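Serine/threonine/tyrosine-interacting protein (PDB 2R0B) is a catalytically inactive phosphatase that holds ERK1 and ERK2 in the nucleus and, by binding the F-box of FBXW7, blocks its assembly into an SCF ubiquitin ligase. Local coordinates at residues T35-I40 against Q55-L60; I64-V69 against N135-F140; Y111-F116 against E146-Y151. All blocks are in the same frame, centred on the assembly; numbering follows the deposited sequence.

Contact 1: T35-I40 against Q55-L60; sequences THIICI and QLFRYL
The F57 ring is flanked by methyl and methylene groups: I37 CD1 lies over one face, offset toward the rim and 4.3 Å from the ring centroid in a CH-pi contact, while CB of the preceding L56 occupies the opposite face. T35 CA sits at the edge of this ring, in its plane. The Y59 ring stands beside I37, both side chains pointing the same way, with I37 CD1 3.8 Å from Y59 CE1; C39 CB reaches the ring edge. I37 CD1 thus touches both rings: CG1 stands anti to the carbonyl carbon (chi1 -59°) and an extended chi2 of 176° carries CD1 to them. The hydroxyl of Y59 goes on to accept a hydrogen bond from F53 N, within the FBXW7-interacting motif that Q55 completes. On the other face of the sheet the imidazole of H36 runs alongside the aliphatic part of R58, NE2 lying 3.7 Å from R58 CD. T35 OG1, which also hydrogen-bonds to K92 N, shares a hydrogen bond with H36 ND1 in the plane of the ring, which would help fix its rotation. Farther along the same face, I38 CG1 packs 4.2 Å from L60 CB, and F82 of helix 76-88 touches both residues.

Four backbone bonds join the segments: R58 N to T35 O, I37 N to R58 O (2.9 Å), L60 N to I37 O, and C39 N to L60 O (2.8 Å). They pair H36 with R58, I37 with Y59 and I38 with L60 in parallel register, the strand directions differing by 28°. Strand 58-63 is the outermost strand on this side of the mixed sheet, and strand 93-96 hydrogen-bonds to the other edge of 36-41, an arrangement characteristic of the central sheet of the dual-specificity phosphatase fold.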
loop_
_atom_site.group_PDB
_atom_site.type_symbol
_atom_site.label_atom_id
_atom_site.label_comp_id
_atom_site.label_asym_id
_atom_site.label_seq_id
_atom_site.Cartn_x
_atom_site.Cartn_y
_atom_site.Cartn_z
ATOM N N THR A 35 3.751 7.025 10.868
ATOM C CA THR A 35 4.250 8.370 10.582
ATOM C C THR A 35 4.012 8.791 9.133
ATOM O O THR A 35 4.071 9.989 8.816
ATOM C CB THR A 35 5.766 8.498 10.864
ATOM O OG1 THR A 35 6.491 7.505 10.141
ATOM C CG2 THR A 35 6.040 8.354 12.346
ATOM N N HIS A 36 3.774 7.802 8.276
ATOM C CA HIS A 36 3.618 8.006 6.837
ATOM C C HIS A 36 2.415 7.219 6.304
ATOM O O HIS A 36 2.202 6.087 6.706
ATOM C CB HIS A 36 4.862 7.477 6.134
ATOM C CG HIS A 36 6.081 8.328 6.302
ATOM N ND1 HIS A 36 6.815 8.361 7.471
ATOM C CD2 HIS A 36 6.719 9.145 5.430
ATOM C CE1 HIS A 36 7.835 9.187 7.317
ATOM N NE2 HIS A 36 7.802 9.673 6.086
ATOM N N ILE A 37 1.648 7.797 5.376
ATOM C CA ILE A 37 0.480 7.097 4.834
ATOM C C ILE A 37 0.431 7.236 3.306
ATOM O O ILE A 37 0.557 8.346 2.781
ATOM C CB ILE A 37 -0.828 7.670 5.438
ATOM C CG1 ILE A 37 -0.816 7.538 6.973
ATOM C CG2 ILE A 37 -2.067 7.008 4.804
ATOM C CD1 ILE A 37 -2.017 8.171 7.665
ATOM N N ILE A 38 0.351 6.118 2.603
ATOM C CA ILE A 38 0.083 6.143 1.152
ATOM C C ILE A 38 -1.435 5.988 1.038
ATOM O O ILE A 38 -1.990 4.964 1.420
ATOM C CB ILE A 38 0.821 5.041 0.366
ATOM C CG1 ILE A 38 2.334 5.170 0.537
ATOM C CG2 ILE A 38 0.465 5.143 -1.144
ATOM C CD1 ILE A 38 3.143 4.110 -0.216
ATOM N N CYS A 39 -2.090 7.024 0.525
ATOM C CA CYS A 39 -3.563 7.076 0.441
ATOM C C CYS A 39 -3.953 6.946 -1.040
ATOM O O CYS A 39 -3.694 7.873 -1.822
ATOM C CB CYS A 39 -4.020 8.414 1.040
ATOM S SG CYS A 39 -5.742 8.907 0.676
ATOM N N ILE A 40 -4.502 5.791 -1.437
ATOM C CA ILE A 40 -4.745 5.483 -2.845
ATOM C C ILE A 40 -6.250 5.522 -3.109
ATOM O O ILE A 40 -7.012 4.883 -2.393
ATOM C CB ILE A 40 -4.252 4.070 -3.226
ATOM C CG1 ILE A 40 -2.734 3.939 -3.044
ATOM C CG2 ILE A 40 -4.684 3.721 -4.683
ATOM C CD1 ILE A 40 -2.285 2.498 -2.723
ATOM N N GLN A 55 -1.686 17.735 9.723
ATOM C CA GLN A 55 -0.529 18.210 10.461
ATOM C C GLN A 55 0.295 17.101 11.107
ATOM O O GLN A 55 1.394 17.361 11.575
ATOM C CB GLN A 55 -0.967 19.244 11.514
ATOM C CG GLN A 55 -1.405 20.598 10.949
ATOM C CD GLN A 55 -0.232 21.438 10.448
ATOM O OE1 GLN A 55 0.287 21.212 9.348
ATOM N NE2 GLN A 55 0.183 22.416 11.251
ATOM N N LEU A 56 -0.220 15.871 11.123
ATOM C CA LEU A 56 0.383 14.806 11.926
ATOM C C LEU A 56 1.177 13.745 11.169
ATOM O O LEU A 56 1.965 13.016 11.771
ATOM C CB LEU A 56 -0.678 14.121 12.800
ATOM C CG LEU A 56 -1.390 14.985 13.856
ATOM C CD1 LEU A 56 -2.630 14.317 14.379
ATOM C CD2 LEU A 56 -0.459 15.337 15.015
ATOM N N PHE A 57 0.957 13.646 9.868
ATOM C CA PHE A 57 1.535 12.549 9.095
ATOM C C PHE A 57 2.050 13.084 7.784
ATOM O O PHE A 57 1.582 14.136 7.318
ATOM C CB PHE A 57 0.474 11.471 8.798
ATOM C CG PHE A 57 -0.123 10.829 10.022
ATOM C CD1 PHE A 57 0.623 10.000 10.832
ATOM C CD2 PHE A 57 -1.459 11.032 10.342
ATOM C CE1 PHE A 57 0.063 9.419 11.976
ATOM C CE2 PHE A 57 -2.020 10.461 11.493
ATOM C CZ PHE A 57 -1.252 9.646 12.310
ATOM N N ARG A 58 2.987 12.361 7.179
ATOM C CA ARG A 58 3.379 12.621 5.788
ATOM C C ARG A 58 2.587 11.711 4.849
ATOM O O ARG A 58 2.542 10.489 5.043
ATOM C CB ARG A 58 4.877 12.414 5.583
ATOM C CG ARG A 58 5.758 13.345 6.409
ATOM C CD ARG A 58 7.202 13.274 5.961
ATOM N NE ARG A 58 8.054 14.210 6.701
ATOM C CZ ARG A 58 9.365 14.334 6.514
ATOM N NH1 ARG A 58 9.989 13.592 5.600
ATOM N NH2 ARG A 58 10.057 15.214 7.235
ATOM N N TYR A 59 1.962 12.297 3.834
ATOM C CA TYR A 59 1.095 11.553 2.938
ATOM C C TYR A 59 1.703 11.415 1.554
ATOM O O TYR A 59 2.490 12.263 1.123
ATOM C CB TYR A 59 -0.262 12.262 2.813
ATOM C CG TYR A 59 -1.172 12.076 3.997
ATOM C CD1 TYR A 59 -2.092 11.018 4.039
ATOM C CD2 TYR A 59 -1.127 12.953 5.078
ATOM C CE1 TYR A 59 -2.946 10.847 5.130
ATOM C CE2 TYR A 59 -1.960 12.786 6.168
ATOM C CZ TYR A 59 -2.873 11.735 6.190
ATOM O OH TYR A 59 -3.730 11.602 7.258
ATOM N N LEU A 60 1.334 10.331 0.864
ATOM C CA LEU A 60 1.539 10.199 -0.563
ATOM C C LEU A 60 0.198 9.802 -1.158
ATOM O O LEU A 60 -0.299 8.704 -0.899
ATOM C CB LEU A 60 2.617 9.150 -0.874
ATOM C CG LEU A 60 2.913 8.896 -2.344
ATOM C CD1 LEU A 60 3.447 10.176 -2.954
ATOM C CD2 LEU A 60 3.971 7.799 -2.546
#

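Contact 2: I64-V69 against N135-F140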
loop_
_atom_site.group_PDB
_atom_site.type_symbol
_atom_site.label_atom_id
_atom_site.label_comp_id
_atom_site.label_asym_id
_atom_site.label_seq_id
_atom_site.Cartn_x
_atom_site.Cartn_y
_atom_site.Cartn_z
ATOM N N ILE A 64 -5.483 6.563 -8.545
ATOM C CA ILE A 64 -5.397 5.274 -9.259
ATOM C C ILE A 64 -6.766 4.608 -9.281
ATOM O O ILE A 64 -7.411 4.515 -8.234
ATOM C CB ILE A 64 -4.401 4.296 -8.543
ATOM C CG1 ILE A 64 -2.964 4.846 -8.615
ATOM C CG2 ILE A 64 -4.500 2.870 -9.160
ATOM C CD1 ILE A 64 -1.919 4.123 -7.824
ATOM N N ALA A 65 -7.209 4.158 -10.459
ATOM C CA ALA A 65 -8.425 3.337 -10.583
ATOM C C ALA A 65 -8.138 1.854 -10.392
ATOM O O ALA A 65 -7.071 1.363 -10.801
ATOM C CB ALA A 65 -9.053 3.557 -11.933
ATOM N N ASP A 66 -9.077 1.135 -9.780
ATOM C CA ASP A 66 -8.957 -0.324 -9.654
ATOM C C ASP A 66 -9.499 -1.056 -10.880
ATOM O O ASP A 66 -10.619 -1.573 -10.883
ATOM C CB ASP A 66 -9.622 -0.847 -8.370
ATOM C CG ASP A 66 -9.407 -2.341 -8.171
ATOM O OD1 ASP A 66 -8.381 -2.859 -8.661
ATOM O OD2 ASP A 66 -10.252 -3.000 -7.525
ATOM N N ASN A 67 -8.715 -1.052 -11.951
ATOM C CA ASN A 67 -9.074 -1.807 -13.146
ATOM C C ASN A 67 -7.834 -2.319 -13.879
ATOM O O ASN A 67 -6.762 -1.728 -13.746
ATOM C CB ASN A 67 -10.043 -1.045 -14.055
ATOM C CG ASN A 67 -9.392 0.082 -14.804
ATOM O OD1 ASN A 67 -8.551 -0.138 -15.684
ATOM N ND2 ASN A 67 -9.817 1.298 -14.511
ATOM N N PRO A 68 -7.980 -3.431 -14.618
ATOM C CA PRO A 68 -6.809 -4.071 -15.246
ATOM C C PRO A 68 -6.001 -3.253 -16.267
ATOM O O PRO A 68 -4.869 -3.635 -16.598
ATOM C CB PRO A 68 -7.364 -5.366 -15.852
ATOM C CG PRO A 68 -8.858 -5.265 -15.804
ATOM C CD PRO A 68 -9.235 -4.177 -14.837
ATOM N N VAL A 69 -6.543 -2.154 -16.776
ATOM C CA VAL A 69 -5.730 -1.347 -17.689
ATOM C C VAL A 69 -5.075 -0.123 -17.029
ATOM O O VAL A 69 -4.286 0.580 -17.653
ATOM C CB VAL A 69 -6.489 -0.964 -18.984
ATOM C CG1 VAL A 69 -7.239 -2.176 -19.533
ATOM C CG2 VAL A 69 -7.440 0.179 -18.737
ATOM N N ASN A 135 -6.518 -9.426 -3.335
ATOM C CA ASN A 135 -6.796 -9.935 -4.668
ATOM C C ASN A 135 -6.481 -8.866 -5.725
ATOM O O ASN A 135 -7.388 -8.242 -6.272
ATOM C CB ASN A 135 -8.253 -10.432 -4.718
ATOM C CG ASN A 135 -8.623 -11.119 -6.020
ATOM O OD1 ASN A 135 -7.783 -11.671 -6.750
ATOM N ND2 ASN A 135 -9.907 -11.085 -6.320
ATOM N N PRO A 136 -5.178 -8.643 -6.016
ATOM C CA PRO A 136 -4.895 -7.672 -7.072
ATOM C C PRO A 136 -5.521 -8.143 -8.388
ATOM O O PRO A 136 -5.515 -9.356 -8.692
ATOM C CB PRO A 136 -3.358 -7.683 -7.166
ATOM C CG PRO A 136 -2.888 -8.242 -5.882
ATOM C CD PRO A 136 -3.938 -9.239 -5.487
ATOM N N ASN A 137 -6.102 -7.223 -9.162
ATOM C CA ASN A 137 -6.647 -7.627 -10.469
ATOM C C ASN A 137 -5.526 -8.140 -11.379
ATOM O O ASN A 137 -4.347 -7.912 -11.106
ATOM C CB ASN A 137 -7.495 -6.507 -11.131
ATOM C CG ASN A 137 -6.675 -5.359 -11.670
ATOM O OD1 ASN A 137 -5.737 -5.542 -12.456
ATOM N ND2 ASN A 137 -7.052 -4.143 -11.286
ATOM N N ALA A 138 -5.905 -8.807 -12.460
ATOM C CA ALA A 138 -4.945 -9.472 -13.335
ATOM C C ALA A 138 -3.992 -8.495 -14.003
ATOM O O ALA A 138 -2.821 -8.824 -14.225
ATOM C CB ALA A 138 -5.691 -10.315 -14.399
ATOM N N GLY A 139 -4.466 -7.280 -14.273
ATOM C CA GLY A 139 -3.621 -6.283 -14.921
ATOM C C GLY A 139 -2.485 -5.919 -13.987
ATOM O O GLY A 139 -1.325 -5.786 -14.398
ATOM N N PHE A 140 -2.834 -5.798 -12.712
ATOM C CA PHE A 140 -1.904 -5.452 -11.655
ATOM C C PHE A 140 -0.901 -6.589 -11.445
ATOM O O PHE A 140 0.287 -6.342 -11.182
ATOM C CB PHE A 140 -2.660 -5.188 -10.346
ATOM C CG PHE A 140 -3.449 -3.903 -10.335
ATOM C CD1 PHE A 140 -3.382 -2.992 -11.390
ATOM C CD2 PHE A 140 -4.262 -3.598 -9.232
ATOM C CE1 PHE A 140 -4.105 -1.780 -11.329
ATOM C CE2 PHE A 140 -4.989 -2.399 -9.181
ATOM C CZ PHE A 140 -4.917 -1.506 -10.228
#
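The side-chain amide of N137 lies between the loop 64-69 and the F140 ring, with ND2 3.3 Å above the centre of one ring face. The same nitrogen donates to D66 OD1 (3.2 Å), a bent bond of 140° that meets the carboxylate on its anti side and 34° out of its plane. S102 OG also hydrogen-bonds to D66 OD1 and to N137 N, tying both residues to one hydroxyl. The other end of the amide caps helix 138-152: OD1 accepts from F140 N at 2.9 Å and, weakly, from G139 N. A chi1 of 73° places CG between the backbone N and the carbonyl carbon. P68 crosses this group at about a right angle, its CA 3.3 Å from N137 OD1. Beyond it, P68 O receives a CA-H...O contact from G139 CA (3.4 Å), where the backbones come closest. A65 O lies in the plane of the F140 ring at its edge, 3.6 Å from CZ. The contact joins the loop that follows strand 58-63 to the N-terminus of helix 138-152, with R103 of helix 103-116 touching both D66 and F140.

Contact 3: Y111-F116 against E146-Y151; sequences YIMETF and EYEAIY
Y147 donates its phenolic hydrogen to E114 OE1 (2.8 Å), linking helix 138-152 to helix 103-116 within the helical layer of the dual-specificity phosphatase fold. The two segments run roughly parallel, their axes 24° apart and 10.5 Å from each other at closest approach, so the gap is spanned by long side chains. OE1 lies at the edge of the Y147 ring and is met on its syn side; carboxylate and ring planes stand 79° apart. The Y147 ring also meets F76 edge-to-face. E148, next in sequence, contributes its CB, which meets M113 CE at 3.8 Å; the M113 and E148 side chains cross at about a right angle, the methionine bent at chi3. One turn beyond Y147 comes Y151, whose ring is held between the two helices. CA of E148 lies over one face, offset toward the rim, and E114 CG over the centre of the opposite face, 3.9 Å from the centroid in a CH-pi contact. The E114 carboxylate lies on the same face as CG, near Y151 CD2 and CG, stacked with the planes 9° apart. E114 therefore serves both tyrosines, using its aliphatic chain and flat end for Y151 and OE1 for Y147. At the far end of the Y151 ring, the hydroxyl oxygen presses against the helix 103-116 backbone and lies 3.2 Å from M113 CB.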
loop_
_atom_site.group_PDB
_atom_site.type_symbol
_atom_site.label_atom_id
_atom_site.label_comp_id
_atom_site.label_asym_id
_atom_site.label_seq_id
_atom_site.Cartn_x
_atom_site.Cartn_y
_atom_site.Cartn_z
ATOM N N TYR A 111 6.654 -3.690 -3.101
ATOM C CA TYR A 111 7.674 -3.378 -2.121
ATOM C C TYR A 111 8.309 -4.679 -1.636
ATOM O O TYR A 111 9.535 -4.770 -1.538
ATOM C CB TYR A 111 7.106 -2.547 -0.949
ATOM C CG TYR A 111 8.169 -2.262 0.079
ATOM C CD1 TYR A 111 9.094 -1.223 -0.103
ATOM C CD2 TYR A 111 8.324 -3.102 1.176
ATOM C CE1 TYR A 111 10.106 -0.991 0.830
ATOM C CE2 TYR A 111 9.336 -2.888 2.106
ATOM C CZ TYR A 111 10.209 -1.837 1.932
ATOM O OH TYR A 111 11.206 -1.693 2.863
ATOM N N ILE A 112 7.476 -5.682 -1.364
ATOM C CA ILE A 112 7.978 -6.962 -0.808
ATOM C C ILE A 112 8.812 -7.737 -1.818
ATOM O O ILE A 112 9.896 -8.252 -1.489
ATOM C CB ILE A 112 6.830 -7.848 -0.299
ATOM C CG1 ILE A 112 6.228 -7.234 0.945
ATOM C CG2 ILE A 112 7.341 -9.321 -0.038
ATOM C CD1 ILE A 112 4.880 -7.827 1.334
ATOM N N MET A 113 8.344 -7.776 -3.066
ATOM C CA MET A 113 9.090 -8.447 -4.133
ATOM C C MET A 113 10.511 -7.902 -4.303
ATOM O O MET A 113 11.500 -8.667 -4.302
ATOM C CB MET A 113 8.320 -8.351 -5.467
ATOM C CG MET A 113 7.037 -9.198 -5.500
ATOM S SD MET A 113 6.063 -8.951 -7.011
ATOM C CE MET A 113 7.279 -9.435 -8.271
ATOM N N GLU A 114 10.619 -6.582 -4.439
ATOM C CA GLU A 114 11.909 -5.967 -4.659
ATOM C C GLU A 114 12.837 -6.036 -3.451
ATOM O O GLU A 114 14.034 -6.310 -3.593
ATOM C CB GLU A 114 11.737 -4.521 -5.093
ATOM C CG GLU A 114 13.040 -3.938 -5.551
ATOM C CD GLU A 114 12.890 -2.665 -6.321
ATOM O OE1 GLU A 114 11.791 -2.041 -6.302
ATOM O OE2 GLU A 114 13.905 -2.287 -6.946
ATOM N N THR A 115 12.286 -5.757 -2.273
ATOM C CA THR A 115 13.090 -5.625 -1.052
ATOM C C THR A 115 13.543 -6.983 -0.522
ATOM O O THR A 115 14.707 -7.150 -0.099
ATOM C CB THR A 115 12.300 -4.827 0.004
ATOM O OG1 THR A 115 11.940 -3.556 -0.556
ATOM C CG2 THR A 115 13.143 -4.575 1.287
ATOM N N PHE A 116 12.642 -7.959 -0.576
ATOM C CA PHE A 116 12.901 -9.277 0.021
ATOM C C PHE A 116 13.208 -10.360 -0.998
ATOM O O PHE A 116 13.383 -11.528 -0.636
ATOM C CB PHE A 116 11.730 -9.693 0.921
ATOM C CG PHE A 116 11.590 -8.844 2.149
ATOM C CD1 PHE A 116 12.140 -9.259 3.359
ATOM C CD2 PHE A 116 10.961 -7.603 2.101
ATOM C CE1 PHE A 116 12.031 -8.475 4.495
ATOM C CE2 PHE A 116 10.881 -6.791 3.237
ATOM C CZ PHE A 116 11.401 -7.232 4.436
ATOM N N GLU A 146 6.096 -7.526 -14.488
ATOM C CA GLU A 146 6.778 -6.684 -15.453
ATOM C C GLU A 146 7.849 -5.840 -14.745
ATOM O O GLU A 146 8.920 -5.632 -15.287
ATOM C CB GLU A 146 5.742 -5.802 -16.168
ATOM C CG GLU A 146 6.273 -4.791 -17.197
ATOM C CD GLU A 146 5.230 -3.764 -17.592
ATOM O OE1 GLU A 146 4.080 -3.865 -17.167
ATOM O OE2 GLU A 146 5.571 -2.804 -18.329
ATOM N N TYR A 147 7.546 -5.378 -13.534
ATOM C CA TYR A 147 8.430 -4.520 -12.771
ATOM C C TYR A 147 9.593 -5.370 -12.248
ATOM O O TYR A 147 10.728 -4.908 -12.207
ATOM C CB TYR A 147 7.646 -3.842 -11.629
ATOM C CG TYR A 147 8.478 -2.917 -10.757
ATOM C CD1 TYR A 147 9.130 -1.802 -11.303
ATOM C CD2 TYR A 147 8.610 -3.162 -9.384
ATOM C CE1 TYR A 147 9.909 -0.959 -10.493
ATOM C CE2 TYR A 147 9.386 -2.331 -8.569
ATOM C CZ TYR A 147 10.024 -1.231 -9.126
ATOM O OH TYR A 147 10.793 -0.396 -8.327
ATOM N N GLU A 148 9.311 -6.619 -11.876
ATOM C CA GLU A 148 10.390 -7.502 -11.456
ATOM C C GLU A 148 11.391 -7.701 -12.599
ATOM O O GLU A 148 12.607 -7.677 -12.384
ATOM C CB GLU A 148 9.856 -8.851 -10.959
ATOM C CG GLU A 148 10.947 -9.807 -10.538
ATOM C CD GLU A 148 10.459 -11.236 -10.253
ATOM O OE1 GLU A 148 9.713 -11.815 -11.080
ATOM O OE2 GLU A 148 10.855 -11.813 -9.201
ATOM N N ALA A 149 10.879 -7.867 -13.819
ATOM C CA ALA A 149 11.764 -8.021 -14.969
ATOM C C ALA A 149 12.669 -6.776 -15.101
ATOM O O ALA A 149 13.866 -6.879 -15.417
ATOM C CB ALA A 149 10.944 -8.282 -16.224
ATOM N N ILE A 150 12.104 -5.603 -14.826
ATOM C CA ILE A 150 12.855 -4.355 -14.893
ATOM C C ILE A 150 13.989 -4.334 -13.887
ATOM O O ILE A 150 15.159 -4.163 -14.267
ATOM C CB ILE A 150 11.939 -3.129 -14.728
ATOM C CG1 ILE A 150 10.969 -3.081 -15.903
ATOM C CG2 ILE A 150 12.783 -1.850 -14.633
ATOM C CD1 ILE A 150 9.957 -1.910 -15.884
ATOM N N TYR A 151 13.673 -4.544 -12.608
ATOM C CA TYR A 151 14.710 -4.356 -11.587
ATOM C C TYR A 151 15.746 -5.482 -11.532
ATOM O O TYR A 151 16.864 -5.292 -11.006
ATOM C CB TYR A 151 14.113 -3.998 -10.195
ATOM C CG TYR A 151 13.204 -5.019 -9.504
ATOM C CD1 TYR A 151 13.689 -6.269 -9.068
ATOM C CD2 TYR A 151 11.888 -4.691 -9.193
ATOM C CE1 TYR A 151 12.856 -7.197 -8.410
ATOM C CE2 TYR A 151 11.057 -5.600 -8.529
ATOM C CZ TYR A 151 11.541 -6.839 -8.133
ATOM O OH TYR A 151 10.713 -7.746 -7.494
#

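Overall arrangement
Contact 1 belongs to the sheet, pairing a largely buried strand with an outermost one, whereas contact 2 is a surface contact and contact 3 a partly buried meeting of helices. Backbone bonds dominate contact 1; the other two depend on side chains, an asparagine amide in contact 2 and a glutamate between tyrosines in contact 3. Contacts 2 and 3 share helix 138-152, the first at its N-terminal end and the second farther along, their centres about 17 Å apart. Contact 1 lies across the chain's centre from both, yet it touches contact 2 where I40 CG2 packs 3.9 Å from I64 CB. All three lie within the phosphatase-like domain.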